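Local structure of hemolysin-related protein (6MLT) at residues Q12-S18 against V554-A560; L407-W413 against V426-L432. The protein is a secreted biofilm matrix protein that binds metal ions, probably binds carbohydrate and probably helps Vibrio cholerae biofilms adhere to surfaces. All blocks are in the same frame, centred on the assembly; numbering follows the deposited sequence.

Overall arrangement
The two contacts lie in different domains, their centres about 55 Å apart and their nearest atoms about 38 Å apart. Contact 1 pairs the first strand of the chain, 13-19, with the last, 553-559, in a four-stranded antiparallel sheet. This sheet, like several others, which carry a sodium site in the loop between their first two strands, is consistent with a beta-propeller blade, here closed by strands from both ends of the chain. Contact 2 joins strands 405-413 and 428-435 in the beta-prism lectin domain. Along the sequence it falls wholly inside the span closed by contact 1, as expected for a lectin domain inserted between strands 277-279 and 443-448, which pair with each other in another sheet.

Contact 1: Q12-S18 against V554-A560; sequences QTKLKWS and VFVYESA
The CG2 methyl of Val556 sits over one face of the Trp17 indole, 3.5 Å from the centroid of its six-membered ring, a CH-pi contact 13° off the ring normal. Trp17 CG lies between its own backbone N and carbonyl carbon (chi1 56°), which folds the ring back over the neighbouring strand, where CZ3 also reaches Val554 CG1. The Leu15 and Tyr557 side chains diverge, yet Leu15 CD1 ends over one face of the Tyr557 ring, 3.9 Å from its centroid, and near the plane of the Phe555 ring at its edge. Ser18 CB packs 3.5 Å from Phe555 CD2. Between Leu15 and Trp17 the register slips by one: Lys16 N (2.7 Å) and Trp17 N (3.2 Å) both donate to Val556 O, a classic beta bulge. Beyond it, Lys14 and Glu558 exchange two backbone hydrogen bonds, and Ala560 N donates to Gln12 O. The Lys14 and Glu558 side chains meet through carbon, Lys14 CE to Glu558 CD 3.7 Å, without a salt bridge; one water joins Lys14 NZ to Ala560 O, another joins Glu558 OE2 to Leu15 O. Farther out, Lys16 NZ bridges to Glu530 and Trp17 NE1 bonds Gly78 O. Strand 536-541 pairs with 554-559 along its other edge, Leu76 of strand 71-76 packs against Trp17 and Val554, and Ile513 of strand 509-514 touches Thr13 and Tyr557, so neighbouring sheets adjoin this probable propeller blade.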
loop_
_atom_site.group_PDB
_atom_site.type_symbol
_atom_site.label_atom_id
_atom_site.label_comp_id
_atom_site.label_asym_id
_atom_site.label_seq_id
_atom_site.Cartn_x
_atom_site.Cartn_y
_atom_site.Cartn_z
ATOM N N GLN A 12 -22.987 8.696 9.882
ATOM C CA GLN A 12 -24.371 8.275 9.703
ATOM C C GLN A 12 -24.509 7.501 8.398
ATOM O O GLN A 12 -24.050 7.961 7.348
ATOM C CB GLN A 12 -25.301 9.489 9.680
ATOM C CG GLN A 12 -25.150 10.435 10.856
ATOM C CD GLN A 12 -26.155 10.157 11.949
ATOM O OE1 GLN A 12 -25.990 9.228 12.740
ATOM N NE2 GLN A 12 -27.211 10.961 11.998
ATOM N N THR A 13 -25.175 6.351 8.461
ATOM C CA THR A 13 -25.307 5.464 7.316
ATOM C C THR A 13 -26.768 5.108 7.091
ATOM O O THR A 13 -27.610 5.224 7.989
ATOM C CB THR A 13 -24.500 4.171 7.509
ATOM O OG1 THR A 13 -25.008 3.454 8.644
ATOM C CG2 THR A 13 -23.033 4.484 7.728
ATOM N N LYS A 14 -27.050 4.658 5.869
ATOM C CA LYS A 14 -28.354 4.121 5.512
ATOM C C LYS A 14 -28.136 3.009 4.502
ATOM O O LYS A 14 -27.150 3.016 3.756
ATOM C CB LYS A 14 -29.288 5.195 4.938
ATOM C CG LYS A 14 -28.886 5.724 3.563
ATOM C CD LYS A 14 -29.820 6.834 3.099
ATOM C CE LYS A 14 -29.444 7.333 1.715
ATOM N NZ LYS A 14 -30.266 8.514 1.308
ATOM N N LEU A 15 -29.063 2.056 4.478
ATOM C CA LEU A 15 -28.925 0.908 3.597
ATOM C C LEU A 15 -29.119 1.334 2.149
ATOM O O LEU A 15 -30.094 2.015 1.812
ATOM C CB LEU A 15 -29.937 -0.177 3.965
ATOM C CG LEU A 15 -29.742 -1.519 3.250
ATOM C CD1 LEU A 15 -28.565 -2.270 3.843
ATOM C CD2 LEU A 15 -31.015 -2.364 3.325
ATOM N N LYS A 16 -28.181 0.936 1.294
ATOM C CA LYS A 16 -28.310 1.130 -0.144
ATOM C C LYS A 16 -29.058 -0.030 -0.789
ATOM O O LYS A 16 -30.047 0.185 -1.497
ATOM C CB LYS A 16 -26.925 1.289 -0.772
ATOM C CG LYS A 16 -26.933 1.528 -2.271
ATOM C CD LYS A 16 -25.515 1.783 -2.765
ATOM C CE LYS A 16 -25.462 2.073 -4.250
ATOM N NZ LYS A 16 -24.129 2.612 -4.632
ATOM N N TRP A 17 -28.589 -1.257 -0.569
ATOM C CA TRP A 17 -29.354 -2.449 -0.914
ATOM C C TRP A 17 -28.819 -3.617 -0.100
ATOM O O TRP A 17 -27.758 -3.534 0.522
ATOM C CB TRP A 17 -29.309 -2.767 -2.419
ATOM C CG TRP A 17 -27.936 -2.934 -3.076
ATOM C CD1 TRP A 17 -27.320 -2.037 -3.899
ATOM C CD2 TRP A 17 -27.058 -4.076 -3.009
ATOM N NE1 TRP A 17 -26.118 -2.534 -4.335
ATOM C CE2 TRP A 17 -25.928 -3.781 -3.803
ATOM C CE3 TRP A 17 -27.113 -5.307 -2.349
ATOM C CZ2 TRP A 17 -24.867 -4.678 -3.964
ATOM C CZ3 TRP A 17 -26.055 -6.196 -2.502
ATOM C CH2 TRP A 17 -24.946 -5.876 -3.301
ATOM N N SER A 18 -29.576 -4.715 -0.111
ATOM C CA SER A 18 -29.140 -5.952 0.516
ATOM C C SER A 18 -29.553 -7.123 -0.359
ATOM O O SER A 18 -30.511 -7.034 -1.136
ATOM C CB SER A 18 -29.720 -6.117 1.933
ATOM O OG SER A 18 -31.119 -6.301 1.898
ATOM N N VAL A 554 -25.507 -10.161 1.865
ATOM C CA VAL A 554 -24.637 -9.032 1.535
ATOM C C VAL A 554 -25.425 -7.756 1.783
ATOM O O VAL A 554 -26.554 -7.617 1.297
ATOM C CB VAL A 554 -24.145 -9.092 0.076
ATOM C CG1 VAL A 554 -23.235 -7.901 -0.236
ATOM C CG2 VAL A 554 -23.414 -10.401 -0.190
ATOM N N PHE A 555 -24.821 -6.827 2.510
ATOM C CA PHE A 555 -25.474 -5.588 2.900
ATOM C C PHE A 555 -24.578 -4.427 2.507
ATOM O O PHE A 555 -23.388 -4.413 2.839
ATOM C CB PHE A 555 -25.788 -5.593 4.402
ATOM C CG PHE A 555 -26.832 -6.606 4.768
ATOM C CD1 PHE A 555 -26.521 -7.954 4.795
ATOM C CD2 PHE A 555 -28.134 -6.221 5.016
ATOM C CE1 PHE A 555 -27.493 -8.897 5.088
ATOM C CE2 PHE A 555 -29.104 -7.160 5.307
ATOM C CZ PHE A 555 -28.780 -8.496 5.343
ATOM N N VAL A 556 -25.147 -3.479 1.770
ATOM C CA VAL A 556 -24.411 -2.357 1.211
ATOM C C VAL A 556 -25.033 -1.076 1.742
ATOM O O VAL A 556 -26.247 -0.884 1.641
ATOM C CB VAL A 556 -24.422 -2.384 -0.328
ATOM C CG1 VAL A 556 -23.680 -1.181 -0.904
ATOM C CG2 VAL A 556 -23.796 -3.685 -0.825
ATOM N N TYR A 557 -24.193 -0.201 2.289
ATOM C CA TYR A 557 -24.620 1.034 2.916
ATOM C C TYR A 557 -23.999 2.220 2.198
ATOM O O TYR A 557 -23.008 2.089 1.478
ATOM C CB TYR A 557 -24.224 1.056 4.396
ATOM C CG TYR A 557 -24.889 -0.046 5.193
ATOM C CD1 TYR A 557 -24.350 -1.328 5.240
ATOM C CD2 TYR A 557 -26.077 0.189 5.870
ATOM C CE1 TYR A 557 -24.968 -2.335 5.963
ATOM C CE2 TYR A 557 -26.697 -0.803 6.587
ATOM C CZ TYR A 557 -26.143 -2.062 6.634
ATOM O OH TYR A 557 -26.784 -3.050 7.352
ATOM N N GLU A 558 -24.590 3.386 2.428
ATOM C CA GLU A 558 -24.088 4.641 1.897
ATOM C C GLU A 558 -24.242 5.712 2.964
ATOM O O GLU A 558 -24.950 5.533 3.960
ATOM C CB GLU A 558 -24.828 5.033 0.614
ATOM C CG GLU A 558 -26.330 5.165 0.785
ATOM C CD GLU A 558 -27.021 5.574 -0.497
ATOM O OE1 GLU A 558 -26.605 6.587 -1.094
ATOM O OE2 GLU A 558 -27.969 4.879 -0.912
ATOM N N SER A 559 -23.569 6.838 2.749
ATOM C CA SER A 559 -23.690 7.963 3.665
ATOM C C SER A 559 -25.136 8.434 3.733
ATOM O O SER A 559 -25.787 8.629 2.706
ATOM C CB SER A 559 -22.789 9.113 3.216
ATOM O OG SER A 559 -22.963 10.226 4.075
ATOM N N ALA A 560 -25.640 8.616 4.952
ATOM C CA ALA A 560 -27.012 9.074 5.123
ATOM C C ALA A 560 -27.164 10.571 4.905
ATOM O O ALA A 560 -28.283 11.039 4.671
ATOM C CB ALA A 560 -27.524 8.712 6.520
HETATM O O HOH W 1 -22.792 10.428 6.578
HETATM O O HOH W 2 -30.613 10.312 3.154
HETATM O O HOH W 3 -30.494 4.271 0.069
#

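Contact 2: L407-W413 against V426-L432; sequences LLGMNVW and VNAVQFL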
loop_
_atom_site.group_PDB
_atom_site.type_symbol
_atom_site.label_atom_id
_atom_site.label_comp_id
_atom_site.label_asym_id
_atom_site.label_seq_id
_atom_site.Cartn_x
_atom_site.Cartn_y
_atom_site.Cartn_z
ATOM N N LEU A 407 19.515 20.340 6.061
ATOM C CA LEU A 407 19.665 21.055 4.798
ATOM C C LEU A 407 18.749 20.430 3.752
ATOM O O LEU A 407 18.844 19.228 3.483
ATOM C CB LEU A 407 21.114 20.992 4.325
ATOM C CG LEU A 407 21.421 21.642 2.974
ATOM C CD1 LEU A 407 21.211 23.150 3.054
ATOM C CD2 LEU A 407 22.844 21.306 2.537
ATOM N N LEU A 408 17.881 21.244 3.147
ATOM C CA LEU A 408 16.912 20.753 2.177
ATOM C C LEU A 408 17.116 21.282 0.766
ATOM O O LEU A 408 16.549 20.712 -0.173
ATOM C CB LEU A 408 15.491 21.114 2.620
ATOM C CG LEU A 408 15.037 20.559 3.967
ATOM C CD1 LEU A 408 13.621 21.028 4.268
ATOM C CD2 LEU A 408 15.122 19.036 3.994
ATOM N N GLY A 409 17.871 22.359 0.595
ATOM C CA GLY A 409 18.111 22.893 -0.733
ATOM C C GLY A 409 18.916 24.172 -0.659
ATOM O O GLY A 409 19.449 24.533 0.396
ATOM N N MET A 410 18.996 24.859 -1.798
ATOM C CA MET A 410 19.722 26.117 -1.884
ATOM C C MET A 410 19.033 27.035 -2.884
ATOM O O MET A 410 18.434 26.575 -3.858
ATOM C CB MET A 410 21.179 25.910 -2.320
ATOM C CG MET A 410 22.007 24.997 -1.420
ATOM S SD MET A 410 23.675 24.709 -2.072
ATOM C CE MET A 410 24.326 26.375 -2.121
ATOM N N ASN A 411 19.121 28.338 -2.633
ATOM C CA ASN A 411 18.904 29.329 -3.677
ATOM C C ASN A 411 20.250 29.627 -4.324
ATOM O O ASN A 411 21.267 29.756 -3.633
ATOM C CB ASN A 411 18.278 30.606 -3.116
ATOM C CG ASN A 411 16.830 30.415 -2.701
ATOM O OD1 ASN A 411 16.088 29.658 -3.322
ATOM N ND2 ASN A 411 16.425 31.105 -1.641
ATOM N N VAL A 412 20.259 29.702 -5.653
ATOM C CA VAL A 412 21.489 29.805 -6.431
ATOM C C VAL A 412 21.363 30.986 -7.382
ATOM O O VAL A 412 20.355 31.119 -8.085
ATOM C CB VAL A 412 21.768 28.504 -7.209
ATOM C CG1 VAL A 412 23.064 28.605 -8.004
ATOM C CG2 VAL A 412 21.818 27.314 -6.248
ATOM N N TRP A 413 22.374 31.849 -7.387
ATOM C CA TRP A 413 22.472 32.970 -8.314
ATOM C C TRP A 413 23.634 32.712 -9.262
ATOM O O TRP A 413 24.753 32.442 -8.808
ATOM C CB TRP A 413 22.725 34.288 -7.581
ATOM C CG TRP A 413 21.589 34.864 -6.772
ATOM C CD1 TRP A 413 20.833 35.961 -7.084
ATOM C CD2 TRP A 413 21.111 34.399 -5.503
ATOM N NE1 TRP A 413 19.911 36.200 -6.094
ATOM C CE2 TRP A 413 20.061 35.256 -5.111
ATOM C CE3 TRP A 413 21.469 33.343 -4.661
ATOM C CZ2 TRP A 413 19.360 35.081 -3.923
ATOM C CZ3 TRP A 413 20.779 33.173 -3.483
ATOM C CH2 TRP A 413 19.736 34.036 -3.123
ATOM N N VAL A 426 28.619 29.898 -10.150
ATOM C CA VAL A 426 27.727 30.284 -9.065
ATOM C C VAL A 426 28.269 31.556 -8.424
ATOM O O VAL A 426 29.388 31.571 -7.896
ATOM C CB VAL A 426 27.587 29.157 -8.035
ATOM C CG1 VAL A 426 26.793 29.625 -6.834
ATOM C CG2 VAL A 426 26.921 27.949 -8.677
ATOM N N ASN A 427 27.468 32.624 -8.453
ATOM C CA ASN A 427 27.906 33.906 -7.926
ATOM C C ASN A 427 27.397 34.188 -6.518
ATOM O O ASN A 427 28.030 34.971 -5.795
ATOM C CB ASN A 427 27.477 35.030 -8.869
ATOM C CG ASN A 427 28.082 34.875 -10.261
ATOM O OD1 ASN A 427 27.408 34.459 -11.206
ATOM N ND2 ASN A 427 29.366 35.188 -10.382
ATOM N N ALA A 428 26.288 33.575 -6.109
ATOM C CA ALA A 428 25.826 33.672 -4.733
ATOM C C ALA A 428 25.045 32.417 -4.384
ATOM O O ALA A 428 24.476 31.752 -5.255
ATOM C CB ALA A 428 24.958 34.913 -4.501
ATOM N N VAL A 429 24.996 32.114 -3.083
ATOM C CA VAL A 429 24.254 30.964 -2.585
ATOM C C VAL A 429 23.556 31.315 -1.280
ATOM O O VAL A 429 23.957 32.224 -0.549
ATOM C CB VAL A 429 25.151 29.723 -2.365
ATOM C CG1 VAL A 429 25.714 29.236 -3.672
ATOM C CG2 VAL A 429 26.270 30.044 -1.378
ATOM N N GLN A 430 22.510 30.551 -0.992
ATOM C CA GLN A 430 21.742 30.674 0.234
ATOM C C GLN A 430 21.187 29.296 0.553
ATOM O O GLN A 430 20.717 28.597 -0.346
ATOM C CB GLN A 430 20.619 31.705 0.085
ATOM C CG GLN A 430 19.689 31.823 1.277
ATOM C CD GLN A 430 18.630 32.889 1.061
ATOM O OE1 GLN A 430 18.032 32.977 -0.013
ATOM N NE2 GLN A 430 18.412 33.723 2.071
ATOM N N PHE A 431 21.261 28.907 1.819
ATOM C CA PHE A 431 20.892 27.560 2.234
ATOM C C PHE A 431 19.490 27.544 2.823
ATOM O O PHE A 431 19.125 28.424 3.608
ATOM C CB PHE A 431 21.896 27.019 3.248
ATOM C CG PHE A 431 23.303 27.050 2.751
ATOM C CD1 PHE A 431 23.742 26.115 1.829
ATOM C CD2 PHE A 431 24.178 28.032 3.173
ATOM C CE1 PHE A 431 25.039 26.154 1.348
ATOM C CE2 PHE A 431 25.479 28.076 2.696
ATOM C CZ PHE A 431 25.906 27.133 1.783
ATOM N N LEU A 432 18.719 26.529 2.440
ATOM C CA LEU A 432 17.345 26.336 2.886
ATOM C C LEU A 432 17.282 25.112 3.792
ATOM O O LEU A 432 17.784 24.041 3.428
ATOM C CB LEU A 432 16.415 26.150 1.687
ATOM C CG LEU A 432 16.593 27.159 0.552
ATOM C CD1 LEU A 432 15.765 26.770 -0.661
ATOM C CD2 LEU A 432 16.229 28.555 1.029
#
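Backbone hydrogen bonds join Asn411 to Gln430 in both directions, in an antiparallel pairing with a classic beta bulge at each end. Leu408 N and Gly409 N share Leu432 O at one; Asn427 N (2.7 Å) and, weakly, Ala428 N meet Trp413 O at the other. The one side-chain hydrogen bond runs from Asn411 ND2 to Gln430 OE1 (3.0 Å, 169° at the hydrogen). The acceptor lies in the Asn411 amide plane, but the donor stands above the Gln430 carbonyl plane, the two amides being turned 61° apart. An extended Gln430 chain, CG anti to the backbone N (chi1 175°), brings OE1 there, while its NE2 bonds Ser297 O. On the same face, Trp413 CE3 packs 3.8 Å from Ala428 CB and its ring edge meets Gln430 CB. Apolar packing fills the other face: Met410 bends at its thioether so that CE reaches Phe431 CE1 and presses tightly on Val429 CB (both 3.5 Å), with SD oblique to the phenyl ring in a Met-aromatic contact. Val357 and Ile329 of the neighbouring sheets continue this layer. One face thus gives Met410, Val412, Val429 and Phe431 to the apolar beta-prism core; the other mixes amides with Trp413, Ala428 and Leu432, its amide-amide bond meeting part of the buried polar demand.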